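Local coordinates for Mll3558 protein (Mesorhizobium loti, PDB 3RD6) that is of unknown function but belongs to the AHA1 (activator of Hsp90 ATPase) family and has a Bet v 1-like fold, at residues F50-G55 and Q77-D82; R84-Y89 and L102-L107. All coordinates share one frame; numbering follows the deposited sequence.

Interaction 1 (F50-G55 and Q77-D82)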
# COMPACT_ATOMS: atom_id res chain seq x y z
N PHE A 50 -0.36 -15.52 -8.41
CA PHE A 50 0.23 -15.34 -7.09
C PHE A 50 1.74 -15.52 -7.21
O PHE A 50 2.22 -16.62 -7.47
CB PHE A 50 -0.34 -16.38 -6.13
CG PHE A 50 0.02 -16.17 -4.68
CD1 PHE A 50 -0.60 -15.18 -3.94
CD2 PHE A 50 0.95 -17.00 -4.05
CE1 PHE A 50 -0.32 -15.03 -2.59
CE2 PHE A 50 1.23 -16.85 -2.71
CZ PHE A 50 0.60 -15.86 -1.98
N ASP A 51 2.48 -14.43 -7.05
CA ASP A 51 3.93 -14.48 -7.13
C ASP A 51 4.47 -13.99 -5.80
O ASP A 51 4.70 -12.79 -5.61
CB ASP A 51 4.43 -13.60 -8.28
CG ASP A 51 5.95 -13.57 -8.38
OD1 ASP A 51 6.63 -14.25 -7.56
OD2 ASP A 51 6.47 -12.86 -9.28
N PHE A 52 4.68 -14.92 -4.88
CA PHE A 52 5.15 -14.59 -3.53
C PHE A 52 6.62 -14.19 -3.39
O PHE A 52 7.46 -15.03 -3.13
CB PHE A 52 4.84 -15.75 -2.58
CG PHE A 52 4.88 -15.35 -1.15
CD1 PHE A 52 3.89 -14.51 -0.62
CD2 PHE A 52 5.92 -15.78 -0.32
CE1 PHE A 52 3.94 -14.10 0.71
CE2 PHE A 52 5.98 -15.37 1.02
CZ PHE A 52 4.99 -14.53 1.53
N ARG A 53 6.89 -12.90 -3.55
CA ARG A 53 8.23 -12.31 -3.42
C ARG A 53 8.10 -10.79 -3.34
O ARG A 53 7.11 -10.23 -3.81
CB ARG A 53 9.09 -12.67 -4.63
CG ARG A 53 8.64 -12.01 -5.92
CD ARG A 53 9.49 -12.45 -7.10
NE ARG A 53 8.95 -11.97 -8.36
CZ ARG A 53 9.14 -10.75 -8.85
NH1 ARG A 53 9.88 -9.87 -8.17
NH2 ARG A 53 8.55 -10.39 -9.99
N VAL A 54 9.05 -10.11 -2.72
CA VAL A 54 8.96 -8.66 -2.66
C VAL A 54 8.99 -8.18 -4.11
O VAL A 54 9.81 -8.65 -4.89
CB VAL A 54 10.15 -8.02 -1.90
CG1 VAL A 54 9.95 -6.51 -1.78
CG2 VAL A 54 10.30 -8.67 -0.53
N GLY A 55 8.11 -7.27 -4.47
CA GLY A 55 8.07 -6.79 -5.85
C GLY A 55 7.11 -7.64 -6.66
O GLY A 55 6.60 -7.23 -7.70
N GLN A 77 5.32 -5.98 -0.56
CA GLN A 77 6.24 -4.90 -0.18
C GLN A 77 7.36 -5.36 0.74
O GLN A 77 8.45 -4.78 0.76
CB GLN A 77 5.48 -3.75 0.54
CG GLN A 77 4.32 -3.10 -0.21
CD GLN A 77 4.75 -2.41 -1.48
OE1 GLN A 77 5.78 -1.73 -1.50
NE2 GLN A 77 3.94 -2.54 -2.54
N ASP A 78 7.07 -6.37 1.55
CA ASP A 78 8.06 -6.86 2.49
C ASP A 78 7.69 -8.23 3.03
O ASP A 78 6.52 -8.50 3.33
CB ASP A 78 8.22 -5.88 3.65
CG ASP A 78 9.24 -6.34 4.69
OD1 ASP A 78 8.84 -6.78 5.79
OD2 ASP A 78 10.46 -6.28 4.40
N ILE A 79 8.70 -9.10 3.13
CA ILE A 79 8.55 -10.46 3.63
C ILE A 79 9.69 -10.82 4.58
O ILE A 79 10.87 -10.69 4.23
CB ILE A 79 8.54 -11.51 2.47
CG1 ILE A 79 7.39 -11.25 1.49
CG2 ILE A 79 8.45 -12.91 3.04
CD1 ILE A 79 7.35 -12.22 0.30
N VAL A 80 9.34 -11.25 5.78
CA VAL A 80 10.30 -11.68 6.78
C VAL A 80 9.79 -13.08 7.12
O VAL A 80 8.74 -13.23 7.76
CB VAL A 80 10.26 -10.79 8.03
CG1 VAL A 80 11.41 -11.16 8.96
CG2 VAL A 80 10.35 -9.33 7.63
N PRO A 81 10.53 -14.13 6.69
CA PRO A 81 10.17 -15.54 6.92
C PRO A 81 9.52 -15.92 8.25
O PRO A 81 10.06 -15.67 9.33
CB PRO A 81 11.48 -16.26 6.68
CG PRO A 81 12.07 -15.46 5.56
CD PRO A 81 11.86 -14.04 6.07
N ASP A 82 8.33 -16.51 8.14
CA ASP A 82 7.53 -16.98 9.27
C ASP A 82 7.13 -15.89 10.27
O ASP A 82 6.47 -16.18 11.27
CB ASP A 82 8.27 -18.08 10.03
CG ASP A 82 8.90 -19.10 9.11
OD1 ASP A 82 8.21 -19.59 8.20
OD2 ASP A 82 10.09 -19.43 9.31

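Interaction 2 (R84-Y89 and L102-L107)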
# COMPACT_ATOMS: atom_id res chain seq x y z
N ARG A 84 6.56 -12.03 9.16
CA ARG A 84 5.86 -10.84 8.65
C ARG A 84 5.55 -10.80 7.17
O ARG A 84 6.33 -11.26 6.34
CB ARG A 84 6.64 -9.59 9.02
CG ARG A 84 5.99 -8.28 8.61
CD ARG A 84 6.81 -7.10 9.11
NE ARG A 84 8.13 -7.02 8.48
CZ ARG A 84 9.14 -6.29 8.95
NH1 ARG A 84 8.99 -5.56 10.05
NH2 ARG A 84 10.31 -6.28 8.31
N ILE A 85 4.38 -10.26 6.83
CA ILE A 85 4.00 -10.14 5.44
C ILE A 85 3.34 -8.78 5.22
O ILE A 85 2.37 -8.44 5.89
CB ILE A 85 3.03 -11.26 5.00
CG1 ILE A 85 3.69 -12.63 5.21
CG2 ILE A 85 2.62 -11.05 3.54
CD1 ILE A 85 2.88 -13.80 4.73
N VAL A 86 3.90 -8.01 4.29
CA VAL A 86 3.36 -6.70 3.98
C VAL A 86 3.11 -6.53 2.49
O VAL A 86 3.99 -6.76 1.66
CB VAL A 86 4.28 -5.54 4.44
CG1 VAL A 86 3.65 -4.21 4.09
CG2 VAL A 86 4.55 -5.62 5.95
N PHE A 87 1.89 -6.14 2.16
CA PHE A 87 1.53 -5.91 0.78
C PHE A 87 0.46 -4.82 0.72
O PHE A 87 -0.28 -4.59 1.67
CB PHE A 87 1.01 -7.20 0.11
CG PHE A 87 -0.31 -7.70 0.66
CD1 PHE A 87 -0.35 -8.60 1.70
CD2 PHE A 87 -1.52 -7.30 0.09
CE1 PHE A 87 -1.56 -9.08 2.16
CE2 PHE A 87 -2.74 -7.78 0.55
CZ PHE A 87 -2.76 -8.67 1.58
N SER A 88 0.42 -4.14 -0.40
CA SER A 88 -0.55 -3.10 -0.67
C SER A 88 -1.44 -3.75 -1.71
O SER A 88 -1.08 -4.78 -2.30
CB SER A 88 0.14 -1.88 -1.30
OG SER A 88 0.76 -2.21 -2.53
N TYR A 89 -2.61 -3.17 -1.94
CA TYR A 89 -3.51 -3.73 -2.94
C TYR A 89 -4.63 -2.78 -3.20
O TYR A 89 -4.88 -1.87 -2.42
CB TYR A 89 -4.06 -5.10 -2.49
CG TYR A 89 -5.18 -5.06 -1.48
CD1 TYR A 89 -6.50 -4.99 -1.88
CD2 TYR A 89 -4.90 -5.10 -0.11
CE1 TYR A 89 -7.54 -4.96 -0.95
CE2 TYR A 89 -5.93 -5.07 0.82
CZ TYR A 89 -7.24 -5.00 0.39
OH TYR A 89 -8.29 -4.96 1.29
N LEU A 102 -3.10 -0.93 2.48
CA LEU A 102 -1.86 -1.59 2.81
C LEU A 102 -2.19 -2.63 3.87
O LEU A 102 -2.91 -2.36 4.83
CB LEU A 102 -0.86 -0.57 3.36
CG LEU A 102 0.56 -1.10 3.58
CD1 LEU A 102 1.13 -1.51 2.22
CD2 LEU A 102 1.43 -0.06 4.25
N THR A 103 -1.67 -3.83 3.67
CA THR A 103 -1.87 -4.91 4.61
C THR A 103 -0.56 -5.31 5.23
O THR A 103 0.48 -5.32 4.59
CB THR A 103 -2.46 -6.13 3.94
OG1 THR A 103 -3.80 -5.83 3.53
CG2 THR A 103 -2.49 -7.30 4.90
N THR A 104 -0.64 -5.64 6.51
CA THR A 104 0.51 -6.08 7.28
C THR A 104 0.02 -7.29 8.06
O THR A 104 -1.03 -7.25 8.70
CB THR A 104 1.00 -4.99 8.27
OG1 THR A 104 1.26 -3.78 7.56
CG2 THR A 104 2.26 -5.43 8.99
N VAL A 105 0.75 -8.38 7.95
CA VAL A 105 0.44 -9.61 8.67
C VAL A 105 1.64 -9.94 9.55
O VAL A 105 2.75 -10.15 9.05
CB VAL A 105 0.21 -10.78 7.71
CG1 VAL A 105 -0.15 -12.05 8.49
CG2 VAL A 105 -0.84 -10.41 6.70
N GLU A 106 1.43 -9.96 10.86
CA GLU A 106 2.50 -10.28 11.78
C GLU A 106 2.22 -11.63 12.45
O GLU A 106 1.07 -11.94 12.78
CB GLU A 106 2.61 -9.19 12.85
CG GLU A 106 2.62 -7.79 12.28
CD GLU A 106 2.98 -6.75 13.32
OE1 GLU A 106 3.96 -6.98 14.05
OE2 GLU A 106 2.29 -5.71 13.40
N LEU A 107 3.27 -12.42 12.62
CA LEU A 107 3.16 -13.72 13.25
C LEU A 107 4.24 -13.84 14.31
O LEU A 107 5.40 -14.11 14.00
CB LEU A 107 3.34 -14.83 12.21
CG LEU A 107 2.37 -14.75 11.05
CD1 LEU A 107 2.69 -15.84 10.05
CD2 LEU A 107 0.95 -14.88 11.57

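Interaction 1 (F50-G55 and Q77-D82)
Phe-52 and Ile-79 carry this contact, in which the loop joining strands 47-50 and 57-62 folds over the end of strand 70-80 in a Bet v 1-like, helix-grip fold. Phe-52 is the centre of an inverse gamma turn, and its CG is anti to the backbone N (chi1 -161°), which swings the ring across to the strand. There the Phe-52 ring takes the CD1 methyl of Ile-79 over one face as a CH-pi contact, 3.6 Å from Ile-79 CD1 to the Phe-52 ring centroid, with the methyl displaced toward the CE2-CZ rim. The same ring meets Phe-76 edge-to-face and packs on Phe-24 and Ala-28 of helix 20-28, so it sits where loop, sheet and helix come together. At Arg-53 the backbone alone reaches the strand, its CA lying 3.8 Å from Ile-79 CD1. The side chain turns back within the loop, where Arg-53 NE is 2.8 Å from Asp-51 OD2 in a salt bridge; OD2 is met on its syn side but from 28° out of the carboxylate plane, and it lies 27° out of the guanidinium plane. Val-54 then lies alongside the strand backbone, its two methyls divided between successive residues. Val-54 CG2 passes over the link from Asp-78 to Ile-79, 4.0 Å from Ile-79 N. The strand is irregular here, because Gln-77 and Asp-78 both face Val-86 in a classic beta bulge. The other methyl, Val-54 CG1, rests 3.4 Å from the carbonyl oxygen of Gln-77.

Interaction 2 (R84-Y89 and L102-L107)
Thr-103 stands beside Phe-87 on adjacent antiparallel strands, both side chains leaving the same face of the sheet. The Phe-87 CG lies between its backbone N and carbonyl carbon (chi1 67°), which tips the ring over the neighbouring strand. Thr-103 CB then sits under one ring face in a CH-pi contact, 3.6 Å from the Phe-87 centroid and 17° off the normal, with its CG2 methyl toward CE1. Thr-103 OG1 also approaches the in-plane edge of Tyr-89, 3.5 Å from Tyr-89 CE2. Beyond the pair, Glu-120 receives both the Tyr-89 hydroxyl and, weakly, that of Thr-103. An alanine in place of Phe-87 would probably open a gap over Thr-103, whose CB and CG2 would lose the ring that lies against them. Further along this face Ile-85 and Val-105 meet CB to CB at 3.9 Å, beneath Phe-27 of helix 20-28. The backbones are joined by two reciprocal pairs of hydrogen bonds: Ile-85 with Val-105, and Phe-87 with Thr-103, where Thr-103 N reaches Phe-87 O at 2.6 Å. On the reverse face Val-86 CG2 meets Thr-104 CG2 at 3.8 Å, while Leu-102 CD1 touches Ser-88 CB at 3.7 Å. Side-chain packing between the strands thins out at the partly exposed Glu-106. It forms a non-hydrogen-bonded pair with Arg-84, and Arg-84 NH1 stays 6.6 Å from Glu-106 OE1; the arginine, still buried, bends away at chi3 to Asp-78 and to Phe-125 of the second subunit. With strand axes 165° apart, this is the regular antiparallel beta hairpin of strands 84-93 and 96-110, one face turned partly to helix 20-28 and the other to the second subunit, in the sheet of a helix-grip fold.

Interactions 1 and 2 follow one another along the chain, their centres about 9 Å apart, and meet because strands 70-80 and 84-93 are neighbours in one sheet. A probable hydrogen bond from Gln-77 N to Val-86 O, at 2.7 Å, joins the backbones. Asp-78 OD1 forms a salt bridge of 2.8 Å with Arg-84 NE, giving the arginine a partner in interaction 1. Helix 20-28 is common to both, its Phe-24 packing on Ile-79 in the first and on Ile-85 in the second. Both also touch the second subunit: Gln-77 OE1 accepts a hydrogen bond from Arg-90 of that subunit, and Thr-104 OG1 is hydrogen-bonded to its His-7.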